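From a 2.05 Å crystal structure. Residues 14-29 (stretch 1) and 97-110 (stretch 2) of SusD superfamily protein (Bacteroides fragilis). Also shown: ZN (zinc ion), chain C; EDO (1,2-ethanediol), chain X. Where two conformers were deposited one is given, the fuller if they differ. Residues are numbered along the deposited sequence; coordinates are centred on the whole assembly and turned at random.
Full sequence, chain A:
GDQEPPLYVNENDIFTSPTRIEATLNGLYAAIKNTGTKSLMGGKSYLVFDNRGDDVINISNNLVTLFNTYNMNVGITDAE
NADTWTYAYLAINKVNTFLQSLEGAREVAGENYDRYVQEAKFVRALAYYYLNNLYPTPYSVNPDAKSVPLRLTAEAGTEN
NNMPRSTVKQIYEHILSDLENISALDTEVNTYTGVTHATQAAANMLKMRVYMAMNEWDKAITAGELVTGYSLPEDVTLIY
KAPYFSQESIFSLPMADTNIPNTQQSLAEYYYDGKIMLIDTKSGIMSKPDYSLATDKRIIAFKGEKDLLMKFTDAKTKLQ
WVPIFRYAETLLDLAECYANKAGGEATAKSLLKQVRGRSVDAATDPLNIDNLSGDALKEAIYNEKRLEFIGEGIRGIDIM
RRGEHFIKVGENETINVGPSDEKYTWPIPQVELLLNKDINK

Stretch 1 (14-29) IFTSPTRIEATLNGLY
Stretch 2 97-110: TFLQSLEGAREVAG

Residues 14-17 form a loop that turns at Phe15 (phi/psi -85/73°) and Thr16 (-90/-8°), with a weak bond from Thr16 N to Ile14 O (2.9 Å), before helix 18-29, while stretch 2 comprises helix 97-103, a short break at Gly104 and Ala105 (phi/psi -133/34°), and helix 106-109, which Gly110 leaves with positive phi (56°). Helices 18-29 and 97-103 are nearly antiparallel, their N-to-C directions 165° apart and their axes 10.9 Å apart at closest approach. The register is set by CA-CA distances of 7.2 Å for Thr24-Phe98, 6.2 Å for Phe15-Ala105, 5.7 Å for Ser17-Val108 and 5.7 Å for Pro18-Ala109, so the loop and first helical turn of stretch 1 lie beside the second, short helix.

No hydrogen bond crosses between the stretches. Ser17 (phi/psi -154/160°, chi1 p) caps helix 18-29, its OG accepting from Arg20 N at 3.2 Å, and Ile21 N reaches Ser17 O at 3.2 Å. The extended Arg20 side chain (m, t, t, chi4 178°) turns back along the loop, where NH1 makes a weak bond to Ile14 O at 3.4 Å. In stretch 2, Ala105 N bonds Leu102 O (2.9 Å) and Ala105 O receives Ala109 N (3.0 Å), linking the break to both helices.

Apolar side chains carry the contact, which buries 557 Å², both sides summed, and depends on close packing of hydrocarbon groups. Phe98 and Ile21, both pointing toward the other stretch, each fill a hole between its side chains. Phe98 (chi1 t, chi2 85°) is a knob among Ile21, Thr24, Leu25 and Leu28. Thr24 CG2 meets the edge of its ring at CD1 (3.8 Å), and Leu25 CB lies 4.1 Å from Phe98 CZ. In return Ile21 (m, t) fits among Phe98, Leu102, Val108 and Ala109: its CG2 approaches Phe98 CE1 (3.8 Å) and Leu102 CD1 (4.0 Å), while its CD1 reaches Val108 CG1 (3.7 Å) and Ala109 CB (3.9 Å). Val108 (chi1 t) also packs against the helix start, with CG1 3.3 Å from Ser17 C and 3.7 Å from Pro18 CD.

Among the aromatic contacts, Phe15 (chi1 m, chi2 -7°) points toward stretch 2, with its CB 3.7 Å from Ala105 CB and its CE2 3.4 Å from Ser101 CB. Its ring meets that of Phe98 obliquely, centroids 5.7 Å apart and planes at 59°, with Phe15 CZ 3.7 Å from Phe98 CD1. Leu28 (m, t) covers one face of Phe98 in a CH-pi contact, CD1 lying 4.2 Å from the ring centroid.

Glu107, outside the interface, binds zinc through OE2 at 2.1 Å; the same OE2 accepts a 2.7 Å hydrogen bond from 1,2-ethanediol O1.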

# COMPACT_ATOMS: atom_id res chain seq x y z
N ILE A 14 13.27 1.68 -28.79
CA ILE A 14 12.30 1.53 -29.90
C ILE A 14 11.82 0.08 -29.79
O ILE A 14 12.64 -0.85 -29.58
CB ILE A 14 12.87 1.83 -31.34
CG1 ILE A 14 13.52 3.24 -31.43
CG2 ILE A 14 11.76 1.71 -32.39
CD1 ILE A 14 14.55 3.43 -32.58
N PHE A 15 10.52 -0.14 -29.90
CA PHE A 15 9.96 -1.45 -29.64
C PHE A 15 10.03 -2.33 -30.87
O PHE A 15 9.01 -2.62 -31.49
CB PHE A 15 8.52 -1.35 -29.15
CG PHE A 15 8.35 -0.75 -27.76
CD1 PHE A 15 9.43 -0.45 -26.91
CD2 PHE A 15 7.08 -0.52 -27.30
CE1 PHE A 15 9.21 0.07 -25.66
CE2 PHE A 15 6.86 -0.01 -26.05
CZ PHE A 15 7.92 0.29 -25.22
N THR A 16 11.22 -2.77 -31.20
CA THR A 16 11.44 -3.60 -32.37
C THR A 16 11.32 -5.08 -32.04
O THR A 16 11.35 -5.88 -32.93
CB THR A 16 12.84 -3.35 -32.95
OG1 THR A 16 13.79 -3.61 -31.93
CG2 THR A 16 13.00 -1.92 -33.41
N SER A 17 11.20 -5.45 -30.77
CA SER A 17 11.08 -6.88 -30.40
C SER A 17 10.37 -7.02 -29.10
O SER A 17 10.30 -6.06 -28.32
CB SER A 17 12.46 -7.50 -30.22
OG SER A 17 13.08 -6.95 -29.09
N PRO A 18 9.83 -8.22 -28.84
CA PRO A 18 9.14 -8.46 -27.57
C PRO A 18 10.06 -8.26 -26.37
O PRO A 18 9.61 -7.72 -25.36
CB PRO A 18 8.73 -9.94 -27.66
CG PRO A 18 8.66 -10.25 -29.10
CD PRO A 18 9.68 -9.36 -29.78
N THR A 19 11.33 -8.66 -26.46
CA THR A 19 12.20 -8.51 -25.31
C THR A 19 12.42 -7.00 -25.00
O THR A 19 12.49 -6.62 -23.84
CB THR A 19 13.54 -9.29 -25.39
OG1 THR A 19 14.40 -8.67 -26.32
CG2 THR A 19 13.34 -10.74 -25.84
N ARG A 20 12.44 -6.14 -26.01
CA ARG A 20 12.50 -4.67 -25.75
C ARG A 20 11.23 -4.11 -25.10
O ARG A 20 11.31 -3.31 -24.19
CB ARG A 20 12.81 -3.89 -27.01
CG ARG A 20 14.29 -4.02 -27.37
CD ARG A 20 14.66 -3.02 -28.39
NE ARG A 20 16.10 -2.97 -28.62
CZ ARG A 20 16.67 -2.19 -29.53
NH1 ARG A 20 15.93 -1.37 -30.30
NH2 ARG A 20 17.99 -2.21 -29.66
N ILE A 21 10.07 -4.59 -25.52
CA ILE A 21 8.81 -4.21 -24.87
C ILE A 21 8.84 -4.63 -23.39
O ILE A 21 8.59 -3.84 -22.47
CB ILE A 21 7.57 -4.84 -25.55
CG1 ILE A 21 7.44 -4.34 -27.01
CG2 ILE A 21 6.30 -4.50 -24.73
CD1 ILE A 21 6.44 -5.17 -27.89
N GLU A 22 9.21 -5.87 -23.16
CA GLU A 22 9.22 -6.38 -21.82
C GLU A 22 10.27 -5.73 -20.93
O GLU A 22 10.01 -5.56 -19.77
CB GLU A 22 9.39 -7.89 -21.85
CG GLU A 22 8.13 -8.53 -22.36
CD GLU A 22 8.24 -10.03 -22.58
OE1 GLU A 22 9.21 -10.60 -22.09
OE2 GLU A 22 7.33 -10.62 -23.22
N ALA A 23 11.43 -5.35 -21.47
CA ALA A 23 12.42 -4.63 -20.68
C ALA A 23 11.83 -3.32 -20.18
O ALA A 23 12.05 -2.93 -19.03
CB ALA A 23 13.73 -4.35 -21.52
N THR A 24 11.10 -2.62 -21.05
CA THR A 24 10.49 -1.35 -20.66
C THR A 24 9.37 -1.60 -19.69
O THR A 24 9.24 -0.86 -18.72
CB THR A 24 10.00 -0.57 -21.88
OG1 THR A 24 11.07 -0.49 -22.81
CG2 THR A 24 9.56 0.83 -21.50
N LEU A 25 8.61 -2.67 -19.88
CA LEU A 25 7.53 -3.02 -18.94
C LEU A 25 8.10 -3.30 -17.54
O LEU A 25 7.60 -2.76 -16.53
CB LEU A 25 6.75 -4.26 -19.41
CG LEU A 25 5.65 -4.83 -18.51
CD1 LEU A 25 4.67 -3.80 -18.17
CD2 LEU A 25 4.96 -6.00 -19.18
N ASN A 26 9.16 -4.10 -17.48
CA ASN A 26 9.84 -4.29 -16.18
C ASN A 26 10.36 -3.00 -15.58
O ASN A 26 10.38 -2.88 -14.37
CB ASN A 26 10.92 -5.37 -16.25
CG ASN A 26 10.29 -6.77 -16.36
OD1 ASN A 26 9.34 -7.12 -15.60
ND2 ASN A 26 10.78 -7.57 -17.31
N GLY A 27 10.73 -2.05 -16.41
CA GLY A 27 11.11 -0.71 -15.90
C GLY A 27 9.94 0.01 -15.22
O GLY A 27 10.18 0.83 -14.34
N LEU A 28 8.70 -0.28 -15.62
CA LEU A 28 7.53 0.31 -14.93
C LEU A 28 7.43 -0.18 -13.50
O LEU A 28 7.24 0.61 -12.56
CB LEU A 28 6.22 0.03 -15.71
CG LEU A 28 6.23 0.42 -17.21
CD1 LEU A 28 4.84 0.15 -17.86
CD2 LEU A 28 6.64 1.89 -17.39
N TYR A 29 7.63 -1.48 -13.33
CA TYR A 29 7.62 -2.07 -12.00
C TYR A 29 8.81 -1.55 -11.17
O TYR A 29 8.65 -1.32 -9.97
CB TYR A 29 7.66 -3.61 -12.06
CG TYR A 29 6.40 -4.23 -12.56
CD1 TYR A 29 5.28 -4.31 -11.77
CD2 TYR A 29 6.31 -4.72 -13.87
CE1 TYR A 29 4.09 -4.87 -12.26
CE2 TYR A 29 5.14 -5.28 -14.35
CZ TYR A 29 4.03 -5.34 -13.54
OH TYR A 29 2.86 -5.93 -14.02
N THR A 97 4.02 6.90 -21.64
CA THR A 97 4.94 6.72 -22.77
C THR A 97 5.00 5.30 -23.27
O THR A 97 4.91 5.08 -24.47
CB THR A 97 6.33 7.22 -22.40
OG1 THR A 97 6.16 8.52 -21.87
CG2 THR A 97 7.26 7.25 -23.65
N PHE A 98 5.11 4.34 -22.36
CA PHE A 98 5.04 2.93 -22.72
C PHE A 98 3.77 2.64 -23.52
O PHE A 98 3.87 2.02 -24.57
CB PHE A 98 5.08 2.04 -21.48
CG PHE A 98 4.91 0.57 -21.75
CD1 PHE A 98 5.98 -0.22 -22.12
CD2 PHE A 98 3.68 -0.05 -21.56
CE1 PHE A 98 5.84 -1.57 -22.35
CE2 PHE A 98 3.52 -1.41 -21.77
CZ PHE A 98 4.60 -2.18 -22.17
N LEU A 99 2.60 3.06 -23.02
CA LEU A 99 1.35 2.78 -23.72
C LEU A 99 1.32 3.39 -25.11
O LEU A 99 0.82 2.78 -26.03
CB LEU A 99 0.11 3.23 -22.93
CG LEU A 99 -0.17 2.49 -21.61
CD1 LEU A 99 -1.25 3.24 -20.79
CD2 LEU A 99 -0.57 1.04 -21.86
N GLN A 100 1.85 4.59 -25.27
CA GLN A 100 1.86 5.20 -26.58
C GLN A 100 2.82 4.48 -27.53
O GLN A 100 2.49 4.26 -28.68
CB GLN A 100 2.23 6.67 -26.50
CG GLN A 100 2.26 7.38 -27.85
CD GLN A 100 2.35 8.88 -27.65
OE1 GLN A 100 1.35 9.54 -27.35
NE2 GLN A 100 3.58 9.40 -27.71
N SER A 101 4.01 4.12 -27.05
CA SER A 101 4.95 3.36 -27.87
C SER A 101 4.40 1.98 -28.24
O SER A 101 4.53 1.55 -29.37
CB SER A 101 6.28 3.19 -27.15
OG SER A 101 6.84 4.48 -26.94
N LEU A 102 3.74 1.32 -27.29
CA LEU A 102 3.18 -0.01 -27.55
C LEU A 102 2.11 0.02 -28.63
O LEU A 102 1.96 -0.94 -29.40
CB LEU A 102 2.62 -0.59 -26.26
CG LEU A 102 2.08 -2.00 -26.20
CD1 LEU A 102 3.11 -3.04 -26.67
CD2 LEU A 102 1.61 -2.33 -24.76
N GLU A 103 1.39 1.13 -28.73
CA GLU A 103 0.35 1.27 -29.76
C GLU A 103 0.93 1.16 -31.17
O GLU A 103 0.27 0.66 -32.10
CB GLU A 103 -0.41 2.59 -29.55
CG GLU A 103 -1.58 2.75 -30.50
CD GLU A 103 -2.42 3.95 -30.23
OE1 GLU A 103 -3.40 3.86 -29.52
OE2 GLU A 103 -2.17 4.99 -30.82
N GLY A 104 2.18 1.60 -31.32
CA GLY A 104 2.90 1.48 -32.58
C GLY A 104 3.68 0.19 -32.75
O GLY A 104 4.43 0.06 -33.73
N ALA A 105 3.49 -0.78 -31.86
CA ALA A 105 4.23 -2.03 -31.90
C ALA A 105 3.30 -3.22 -31.73
O ALA A 105 3.69 -4.25 -31.19
CB ALA A 105 5.33 -2.04 -30.79
N ARG A 106 2.09 -3.10 -32.25
CA ARG A 106 1.05 -4.12 -32.07
C ARG A 106 1.46 -5.48 -32.58
O ARG A 106 1.23 -6.48 -31.89
CB ARG A 106 -0.26 -3.65 -32.73
CG ARG A 106 -1.49 -4.41 -32.33
CD ARG A 106 -2.74 -3.77 -32.91
NE ARG A 106 -3.25 -2.67 -32.10
CZ ARG A 106 -3.96 -2.81 -30.99
NH1 ARG A 106 -4.27 -4.03 -30.52
NH2 ARG A 106 -4.39 -1.74 -30.34
N GLU A 107 2.09 -5.55 -33.76
CA GLU A 107 2.53 -6.84 -34.30
C GLU A 107 3.68 -7.44 -33.60
O GLU A 107 3.72 -8.66 -33.44
CB GLU A 107 3.01 -6.72 -35.74
CG GLU A 107 1.93 -6.40 -36.64
CD GLU A 107 2.30 -6.55 -38.09
OE1 GLU A 107 3.46 -6.81 -38.46
OE2 GLU A 107 1.37 -6.42 -38.87
N VAL A 108 4.65 -6.61 -33.22
CA VAL A 108 5.77 -7.10 -32.41
C VAL A 108 5.25 -7.72 -31.11
O VAL A 108 5.69 -8.80 -30.73
CB VAL A 108 6.83 -5.98 -32.15
CG1 VAL A 108 7.83 -6.39 -31.11
CG2 VAL A 108 7.54 -5.67 -33.47
N ALA A 109 4.29 -7.07 -30.45
CA ALA A 109 3.71 -7.62 -29.22
C ALA A 109 2.92 -8.92 -29.45
O ALA A 109 2.88 -9.75 -28.56
CB ALA A 109 2.82 -6.58 -28.54
N GLY A 110 2.34 -9.11 -30.64
CA GLY A 110 1.59 -10.34 -30.95
C GLY A 110 0.46 -10.59 -29.95
O GLY A 110 -0.21 -9.66 -29.52
ZN ZN C . 2.27 -6.34 -40.82
C1 EDO X . -0.08 -3.49 -38.86
O1 EDO X . -0.59 -4.68 -38.22
C2 EDO X . 0.93 -2.75 -37.97
O2 EDO X . 2.21 -2.62 -38.60